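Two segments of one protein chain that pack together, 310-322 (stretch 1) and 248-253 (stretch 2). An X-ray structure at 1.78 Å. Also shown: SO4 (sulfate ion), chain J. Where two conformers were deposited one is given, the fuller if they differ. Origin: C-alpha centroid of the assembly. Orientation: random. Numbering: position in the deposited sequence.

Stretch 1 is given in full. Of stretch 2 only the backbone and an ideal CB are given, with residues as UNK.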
ATOM      1  N   TYR A 310     -14.035  24.561   6.092  1.00 19.46           N
ATOM      2  CA  TYR A 310     -12.653  24.892   6.466  1.00 19.56           C
ATOM      3  C   TYR A 310     -12.295  26.296   6.065  1.00 22.60           C
ATOM      4  O   TYR A 310     -12.955  26.871   5.196  1.00 22.64           O
ATOM      5  CB  TYR A 310     -11.677  23.883   5.846  1.00 19.92           C
ATOM      6  CG  TYR A 310     -11.913  22.483   6.361  1.00 20.26           C
ATOM      7  CD1 TYR A 310     -11.498  22.110   7.639  1.00 22.42           C
ATOM      8  CD2 TYR A 310     -12.645  21.561   5.617  1.00 20.51           C
ATOM      9  CE1 TYR A 310     -11.767  20.838   8.147  1.00 23.25           C
ATOM     10  CE2 TYR A 310     -12.923  20.287   6.115  1.00 21.15           C
ATOM     11  CZ  TYR A 310     -12.483  19.933   7.379  1.00 25.36           C
ATOM     12  OH  TYR A 310     -12.768  18.691   7.881  1.00 22.40           O
ATOM     13  N   SER A 311     -11.240  26.847   6.688  1.00 20.75           N
ATOM     14  CA  SER A 311     -10.785  28.206   6.393  1.00 21.05           C
ATOM     15  C   SER A 311     -10.456  28.326   4.917  1.00 24.95           C
ATOM     16  O   SER A 311     -10.197  27.300   4.265  1.00 22.92           O
ATOM     17  CB  SER A 311      -9.545  28.528   7.216  1.00 22.95           C
ATOM     18  OG  SER A 311      -8.441  27.760   6.759  1.00 23.32           O
ATOM     19  N   GLU A 312     -10.475  29.563   4.389  0.50 22.66           N
ATOM     20  CA  GLU A 312     -10.130  29.833   2.996  0.50 22.90           C
ATOM     21  C   GLU A 312      -8.745  29.284   2.651  0.50 25.51           C
ATOM     22  O   GLU A 312      -8.603  28.609   1.635  0.50 25.37           O
ATOM     23  CB  GLU A 312     -10.229  31.343   2.662  0.50 24.93           C
ATOM     24  CG  GLU A 312      -9.758  31.715   1.254  0.50 35.40           C
ATOM     25  CD  GLU A 312     -10.409  31.029   0.068  0.50 54.74           C
ATOM     26  OE1 GLU A 312     -11.468  30.381   0.237  0.50 40.21           O
ATOM     27  OE2 GLU A 312      -9.879  31.175  -1.056  0.50 53.95           O
ATOM     28  N   SER A 313      -7.745  29.548   3.508  1.00 22.21           N
ATOM     29  CA  SER A 313      -6.371  29.090   3.299  1.00 21.33           C
ATOM     30  C   SER A 313      -6.258  27.561   3.254  1.00 23.13           C
ATOM     31  O   SER A 313      -5.672  27.025   2.321  1.00 22.44           O
ATOM     32  CB  SER A 313      -5.419  29.685   4.327  1.00 24.45           C
ATOM     33  OG  SER A 313      -4.110  29.226   4.031  1.00 26.12           O
ATOM     34  N   LEU A 314      -6.877  26.865   4.218  1.00 20.03           N
ATOM     35  CA  LEU A 314      -6.823  25.403   4.210  1.00 19.11           C
ATOM     36  C   LEU A 314      -7.542  24.836   2.980  1.00 21.12           C
ATOM     37  O   LEU A 314      -6.984  23.963   2.321  1.00 19.48           O
ATOM     38  CB  LEU A 314      -7.370  24.811   5.522  1.00 18.90           C
ATOM     39  CG  LEU A 314      -7.334  23.283   5.679  1.00 22.12           C
ATOM     40  CD1 LEU A 314      -5.914  22.693   5.426  1.00 21.82           C
ATOM     41  CD2 LEU A 314      -7.870  22.882   7.042  1.00 22.97           C
ATOM     42  N   SER A 315      -8.730  25.380   2.644  1.00 18.36           N
ATOM     43  CA  SER A 315      -9.524  24.951   1.489  1.00 17.91           C
ATOM     44  C   SER A 315      -8.752  25.119   0.165  1.00 21.69           C
ATOM     45  O   SER A 315      -8.694  24.180  -0.620  1.00 21.03           O
ATOM     46  CB  SER A 315     -10.842  25.717   1.434  1.00 19.18           C
ATOM     47  OG  SER A 315     -11.626  25.508   2.598  1.00 22.41           O
ATOM     48  N   LYS A 316      -8.166  26.310  -0.063  1.00 20.55           N
ATOM     49  CA  LYS A 316      -7.395  26.654  -1.269  1.00 21.23           C
ATOM     50  C   LYS A 316      -6.178  25.764  -1.383  1.00 23.73           C
ATOM     51  O   LYS A 316      -5.899  25.241  -2.463  1.00 21.83           O
ATOM     52  CB  LYS A 316      -6.982  28.152  -1.236  1.00 26.14           C
ATOM     53  CG  LYS A 316      -6.083  28.630  -2.388  1.00 50.35           C
ATOM     54  CD  LYS A 316      -4.818  29.333  -1.879  1.00 66.66           C
ATOM     55  CE  LYS A 316      -3.860  29.630  -3.008  1.00 81.46           C
ATOM     56  NZ  LYS A 316      -2.452  29.304  -2.652  1.00 91.79           N
ATOM     57  N   ASN A 317      -5.447  25.587  -0.267  1.00 20.13           N
ATOM     58  CA  ASN A 317      -4.254  24.758  -0.252  1.00 19.49           C
ATOM     59  C   ASN A 317      -4.511  23.277  -0.516  1.00 22.35           C
ATOM     60  O   ASN A 317      -3.758  22.671  -1.270  1.00 21.67           O
ATOM     61  CB  ASN A 317      -3.425  25.012   0.997  1.00 18.85           C
ATOM     62  CG  ASN A 317      -2.611  26.277   0.851  1.00 27.78           C
ATOM     63  OD1 ASN A 317      -1.617  26.303   0.117  1.00 25.21           O
ATOM     64  ND2 ASN A 317      -3.052  27.364   1.482  1.00 22.37           N
ATOM     65  N   VAL A 318      -5.585  22.709   0.061  1.00 18.96           N
ATOM     66  CA  VAL A 318      -5.952  21.301  -0.156  1.00 18.60           C
ATOM     67  C   VAL A 318      -6.397  21.144  -1.623  1.00 23.03           C
ATOM     68  O   VAL A 318      -5.936  20.226  -2.300  1.00 21.75           O
ATOM     69  CB  VAL A 318      -7.036  20.799   0.851  1.00 21.42           C
ATOM     70  CG1 VAL A 318      -7.622  19.449   0.418  1.00 21.12           C
ATOM     71  CG2 VAL A 318      -6.467  20.700   2.273  1.00 20.68           C
ATOM     72  N   PHE A 319      -7.266  22.054  -2.105  1.00 21.58           N
ATOM     73  CA  PHE A 319      -7.743  22.013  -3.490  1.00 22.37           C
ATOM     74  C   PHE A 319      -6.576  22.051  -4.484  1.00 26.90           C
ATOM     75  O   PHE A 319      -6.480  21.146  -5.309  1.00 25.69           O
ATOM     76  CB  PHE A 319      -8.782  23.121  -3.768  1.00 24.69           C
ATOM     77  CG  PHE A 319      -9.424  23.002  -5.132  1.00 26.82           C
ATOM     78  CD1 PHE A 319      -8.833  23.582  -6.250  1.00 31.70           C
ATOM     79  CD2 PHE A 319     -10.602  22.278  -5.305  1.00 28.35           C
ATOM     80  CE1 PHE A 319      -9.408  23.439  -7.520  1.00 32.67           C
ATOM     81  CE2 PHE A 319     -11.182  22.146  -6.575  1.00 31.60           C
ATOM     82  CZ  PHE A 319     -10.580  22.730  -7.671  1.00 30.78           C
ATOM     83  N   GLN A 320      -5.658  23.040  -4.367  1.00 24.48           N
ATOM     84  CA  GLN A 320      -4.489  23.181  -5.251  1.00 25.01           C
ATOM     85  C   GLN A 320      -3.552  21.977  -5.161  1.00 28.67           C
ATOM     86  O   GLN A 320      -3.063  21.501  -6.188  1.00 28.98           O
ATOM     87  CB  GLN A 320      -3.711  24.482  -4.947  1.00 27.29           C
ATOM     88  CG  GLN A 320      -2.664  24.837  -6.027  1.00 54.01           C
ATOM     89  CD  GLN A 320      -1.591  25.823  -5.599  1.00 81.48           C
ATOM     90  OE1 GLN A 320      -1.449  26.183  -4.424  1.00 78.20           O
ATOM     91  NE2 GLN A 320      -0.776  26.255  -6.553  1.00 77.86           N
ATOM     92  N   TYR A 321      -3.298  21.488  -3.930  1.00 23.01           N
ATOM     93  CA  TYR A 321      -2.435  20.349  -3.699  1.00 21.80           C
ATOM     94  C   TYR A 321      -2.871  19.157  -4.561  1.00 25.95           C
ATOM     95  O   TYR A 321      -2.051  18.598  -5.285  1.00 26.02           O
ATOM     96  CB  TYR A 321      -2.433  19.967  -2.208  1.00 21.70           C
ATOM     97  CG  TYR A 321      -1.615  18.732  -1.918  1.00 21.07           C
ATOM     98  CD1 TYR A 321      -0.224  18.792  -1.855  1.00 22.33           C
ATOM     99  CD2 TYR A 321      -2.228  17.498  -1.705  1.00 20.93           C
ATOM    100  CE1 TYR A 321       0.538  17.653  -1.597  1.00 22.46           C
ATOM    101  CE2 TYR A 321      -1.478  16.353  -1.448  1.00 21.73           C
ATOM    102  CZ  TYR A 321      -0.095  16.437  -1.391  1.00 25.48           C
ATOM    103  OH  TYR A 321       0.645  15.321  -1.130  1.00 23.81           O
ATOM    104  N   PHE A 322      -4.154  18.789  -4.482  1.00 22.41           N
ATOM    105  CA  PHE A 322      -4.663  17.657  -5.247  1.00 22.44           C
ATOM    106  C   PHE A 322      -4.769  17.917  -6.747  1.00 31.42           C
ATOM    107  O   PHE A 322      -4.627  16.979  -7.530  1.00 29.87           O
ATOM    108  CB  PHE A 322      -5.962  17.122  -4.644  1.00 22.06           C
ATOM    109  CG  PHE A 322      -5.730  16.381  -3.346  1.00 21.26           C
ATOM    110  CD1 PHE A 322      -4.871  15.285  -3.296  1.00 22.41           C
ATOM    111  CD2 PHE A 322      -6.362  16.783  -2.174  1.00 21.65           C
ATOM    112  CE1 PHE A 322      -4.639  14.603  -2.094  1.00 22.68           C
ATOM    113  CE2 PHE A 322      -6.131  16.103  -0.970  1.00 23.11           C
ATOM    114  CZ  PHE A 322      -5.278  15.012  -0.942  1.00 21.13           C
ATOM    115  N   UNK A 248       1.618  20.442   7.439  1.00 18.59           N
ATOM    116  CA  UNK A 248       1.896  21.501   6.462  1.00 18.72           C
ATOM    117  C   UNK A 248       1.528  20.941   5.081  1.00 23.62           C
ATOM    118  O   UNK A 248       2.192  20.018   4.604  1.00 23.60           O
ATOM    119  CB  UNK A 248       3.357  21.952   6.515  1.00 18.72           C
ATOM    120  N   UNK A 249       0.434  21.478   4.480  0.50 21.00           N
ATOM    121  CA  UNK A 249      -0.098  21.116   3.149  0.50 21.38           C
ATOM    122  C   UNK A 249       0.135  22.288   2.229  0.50 24.75           C
ATOM    123  O   UNK A 249      -0.454  23.345   2.453  0.50 23.13           O
ATOM    124  CB  UNK A 249      -1.584  20.754   3.203  0.50 21.38           C
ATOM    125  N   UNK A 250       0.936  22.098   1.157  1.00 22.91           N
ATOM    126  CA  UNK A 250       1.210  23.167   0.182  1.00 24.06           C
ATOM    127  C   UNK A 250       1.754  24.384   0.937  1.00 27.80           C
ATOM    128  O   UNK A 250       2.739  24.241   1.663  1.00 28.26           O
ATOM    129  CB  UNK A 250      -0.048  23.533  -0.609  1.00 24.06           C
ATOM    130  N   UNK A 251       1.021  25.515   0.900  1.00 23.69           N
ATOM    131  CA  UNK A 251       1.404  26.740   1.596  1.00 23.97           C
ATOM    132  C   UNK A 251       0.630  26.961   2.909  1.00 26.83           C
ATOM    133  O   UNK A 251       0.860  27.964   3.575  1.00 27.94           O
ATOM    134  CB  UNK A 251       1.190  27.938   0.668  1.00 23.97           C
ATOM    135  N   UNK A 252      -0.259  26.012   3.302  1.00 22.26           N
ATOM    136  CA  UNK A 252      -1.022  26.156   4.549  1.00 20.76           C
ATOM    137  C   UNK A 252      -0.155  25.841   5.743  1.00 23.23           C
ATOM    138  O   UNK A 252       0.488  24.784   5.793  1.00 22.01           O
ATOM    139  CB  UNK A 252      -2.253  25.247   4.544  1.00 20.76           C
ATOM    140  N   UNK A 253      -0.147  26.774   6.701  1.00 20.94           N
ATOM    141  CA  UNK A 253       0.631  26.667   7.926  1.00 20.97           C
ATOM    142  C   UNK A 253      -0.314  26.402   9.102  1.00 23.65           C
ATOM    143  O   UNK A 253      -1.081  27.290   9.479  1.00 24.83           O
ATOM    144  CB  UNK A 253       1.454  27.935   8.161  1.00 20.97           C
TER
HETATM  145  S   SO4 J 409     -13.072  19.185  11.752  1.00 64.20           S
HETATM  146  O1  SO4 J 409     -12.153  19.243  12.890  1.00 64.96           O
HETATM  147  O2  SO4 J 409     -13.451  20.547  11.373  1.00 63.34           O
HETATM  148  O3  SO4 J 409     -12.418  18.526  10.618  1.00 61.88           O
HETATM  149  O4  SO4 J 409     -14.265  18.420  12.144  1.00 64.19           O

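Position 248 lies beyond the reach of stretch 1: no atom of the helix comes within 5.5 Å of its ideal CB. Stretch 1 therefore sets no preference, and many side chains would do. The deposited residue is Tyr248, which makes no contact with the helix.

At position 249 CA-to-CB runs sideways to the helix. The ideal CB is 5.0 Å from Val318 CG2, 5.1 Å from Asn317 CB and 5.2 Å from Leu314 CD1, an apolar surface with room for a medium-sized aliphatic chain; leucine, isoleucine, valine or methionine would suit. It is Ile249. Its CG2 packs 4.0 Å from Tyr321 CB and 4.4 Å from Val318 CG2.

Position 250 has phi/psi of 55/-117, the second residue of a type II' turn closed by a backbone hydrogen bond from position 252 to Ile249 O. Such angles favour glycine, with asparagine or aspartate tolerated. CB points toward the helix and its ideal position is a tight 3.3 Å from Asn317 OD1, with Gln320 OE1 4.9 Å away, so a small or short polar residue is likeliest. Asn250 is found. Its ND2 stands 2.9 Å from Gln320 OE1, but the angle is too poor for a hydrogen bond, and its OD1 lies near the plane of the Tyr321 ring, at the edge, 3.8 Å from Tyr321 CD1.

At position 251 the backbone supplies the main polar link: its N donates to Asn317 OD1 at 2.9 Å, with an N-H...O angle of 147°. Asn317 is held for this by its own ND2, which donates to Ser313 O at 2.8 Å. Any residue with a free amide could make the bond. CB points sideways, with Lys316 NZ 5.1 Å from its ideal position, which makes an acidic or polar chain plausible. The residue is Glu251; OE2 stops 4.6 Å from Lys316 NZ, opposite charges near each other but beyond a salt bridge.

Position 252 directs CB toward the helix, its ideal position 3.7 Å from Asn317 CB, 4.4 Å from Ser313 OG and 4.6 Å from Leu314 CD1. A large apolar or aromatic chain could lie along the first helical turn. Trp252 does so: Leu314 CD1 sits 3.8 Å from the centroid of its six-membered ring, 17° off the normal, a CH-pi contact over the face. Ser313 OG meets the ring edge, 3.4 Å from Trp252 CD1.

Position 253 points CB away, leaving the choice open. Asp253 is deposited; its N donates to the O of a water 3.0 Å away, which also bonds weakly to Ser313 OG (3.3 Å).

Stretch 2, residues 248-253: YINEWD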
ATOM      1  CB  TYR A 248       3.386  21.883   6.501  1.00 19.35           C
ATOM      2  CG  TYR A 248       3.721  22.770   7.676  1.00 20.10           C
ATOM      3  CD1 TYR A 248       3.945  22.232   8.942  1.00 21.51           C
ATOM      4  CD2 TYR A 248       3.805  24.151   7.528  1.00 20.90           C
ATOM      5  CE1 TYR A 248       4.215  23.049  10.039  1.00 22.57           C
ATOM      6  CE2 TYR A 248       4.096  24.977   8.612  1.00 21.67           C
ATOM      7  CZ  TYR A 248       4.294  24.421   9.867  1.00 27.55           C
ATOM      8  OH  TYR A 248       4.588  25.232  10.934  1.00 26.26           O
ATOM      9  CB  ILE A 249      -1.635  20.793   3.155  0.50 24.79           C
ATOM     10  CG1 ILE A 249      -2.049  19.782   4.241  0.50 24.96           C
ATOM     11  CG2 ILE A 249      -2.155  20.413   1.739  0.50 26.58           C
ATOM     12  CD1 ILE A 249      -1.652  18.359   4.024  0.50 29.56           C
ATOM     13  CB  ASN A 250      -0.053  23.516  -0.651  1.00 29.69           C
ATOM     14  CG  ASN A 250       0.046  23.200  -2.095  1.00 56.04           C
ATOM     15  OD1 ASN A 250       0.871  22.384  -2.530  1.00 56.96           O
ATOM     16  ND2 ASN A 250      -0.858  23.793  -2.850  1.00 46.61           N
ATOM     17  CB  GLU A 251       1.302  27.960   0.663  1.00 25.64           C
ATOM     18  CG  GLU A 251       2.389  28.000  -0.403  1.00 39.21           C
ATOM     19  CD  GLU A 251       2.233  29.101  -1.433  1.00 66.78           C
ATOM     20  OE1 GLU A 251       2.264  30.293  -1.048  1.00 65.83           O
ATOM     21  OE2 GLU A 251       2.106  28.771  -2.634  1.00 66.72           O
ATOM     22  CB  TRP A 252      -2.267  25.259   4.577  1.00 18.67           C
ATOM     23  CG  TRP A 252      -3.114  25.474   5.796  1.00 18.53           C
ATOM     24  CD1 TRP A 252      -3.942  26.533   6.041  1.00 20.88           C
ATOM     25  CD2 TRP A 252      -3.246  24.591   6.922  1.00 17.68           C
ATOM     26  NE1 TRP A 252      -4.566  26.372   7.257  1.00 19.59           N
ATOM     27  CE2 TRP A 252      -4.190  25.171   7.800  1.00 20.51           C
ATOM     28  CE3 TRP A 252      -2.693  23.340   7.256  1.00 17.87           C
ATOM     29  CZ2 TRP A 252      -4.580  24.557   8.996  1.00 19.20           C
ATOM     30  CZ3 TRP A 252      -3.075  22.735   8.447  1.00 18.67           C
ATOM     31  CH2 TRP A 252      -4.019  23.334   9.297  1.00 19.66           C
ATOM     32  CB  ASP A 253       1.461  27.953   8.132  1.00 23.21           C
ATOM     33  CG  ASP A 253       2.282  28.005   9.411  1.00 26.52           C
ATOM     34  OD1 ASP A 253       2.237  27.027  10.195  1.00 22.94           O
ATOM     35  OD2 ASP A 253       2.933  29.033   9.647  1.00 27.62           O
TER
HETATM   36  O   HOH W   1      -1.615  29.327   6.221  1.00 29.07           O
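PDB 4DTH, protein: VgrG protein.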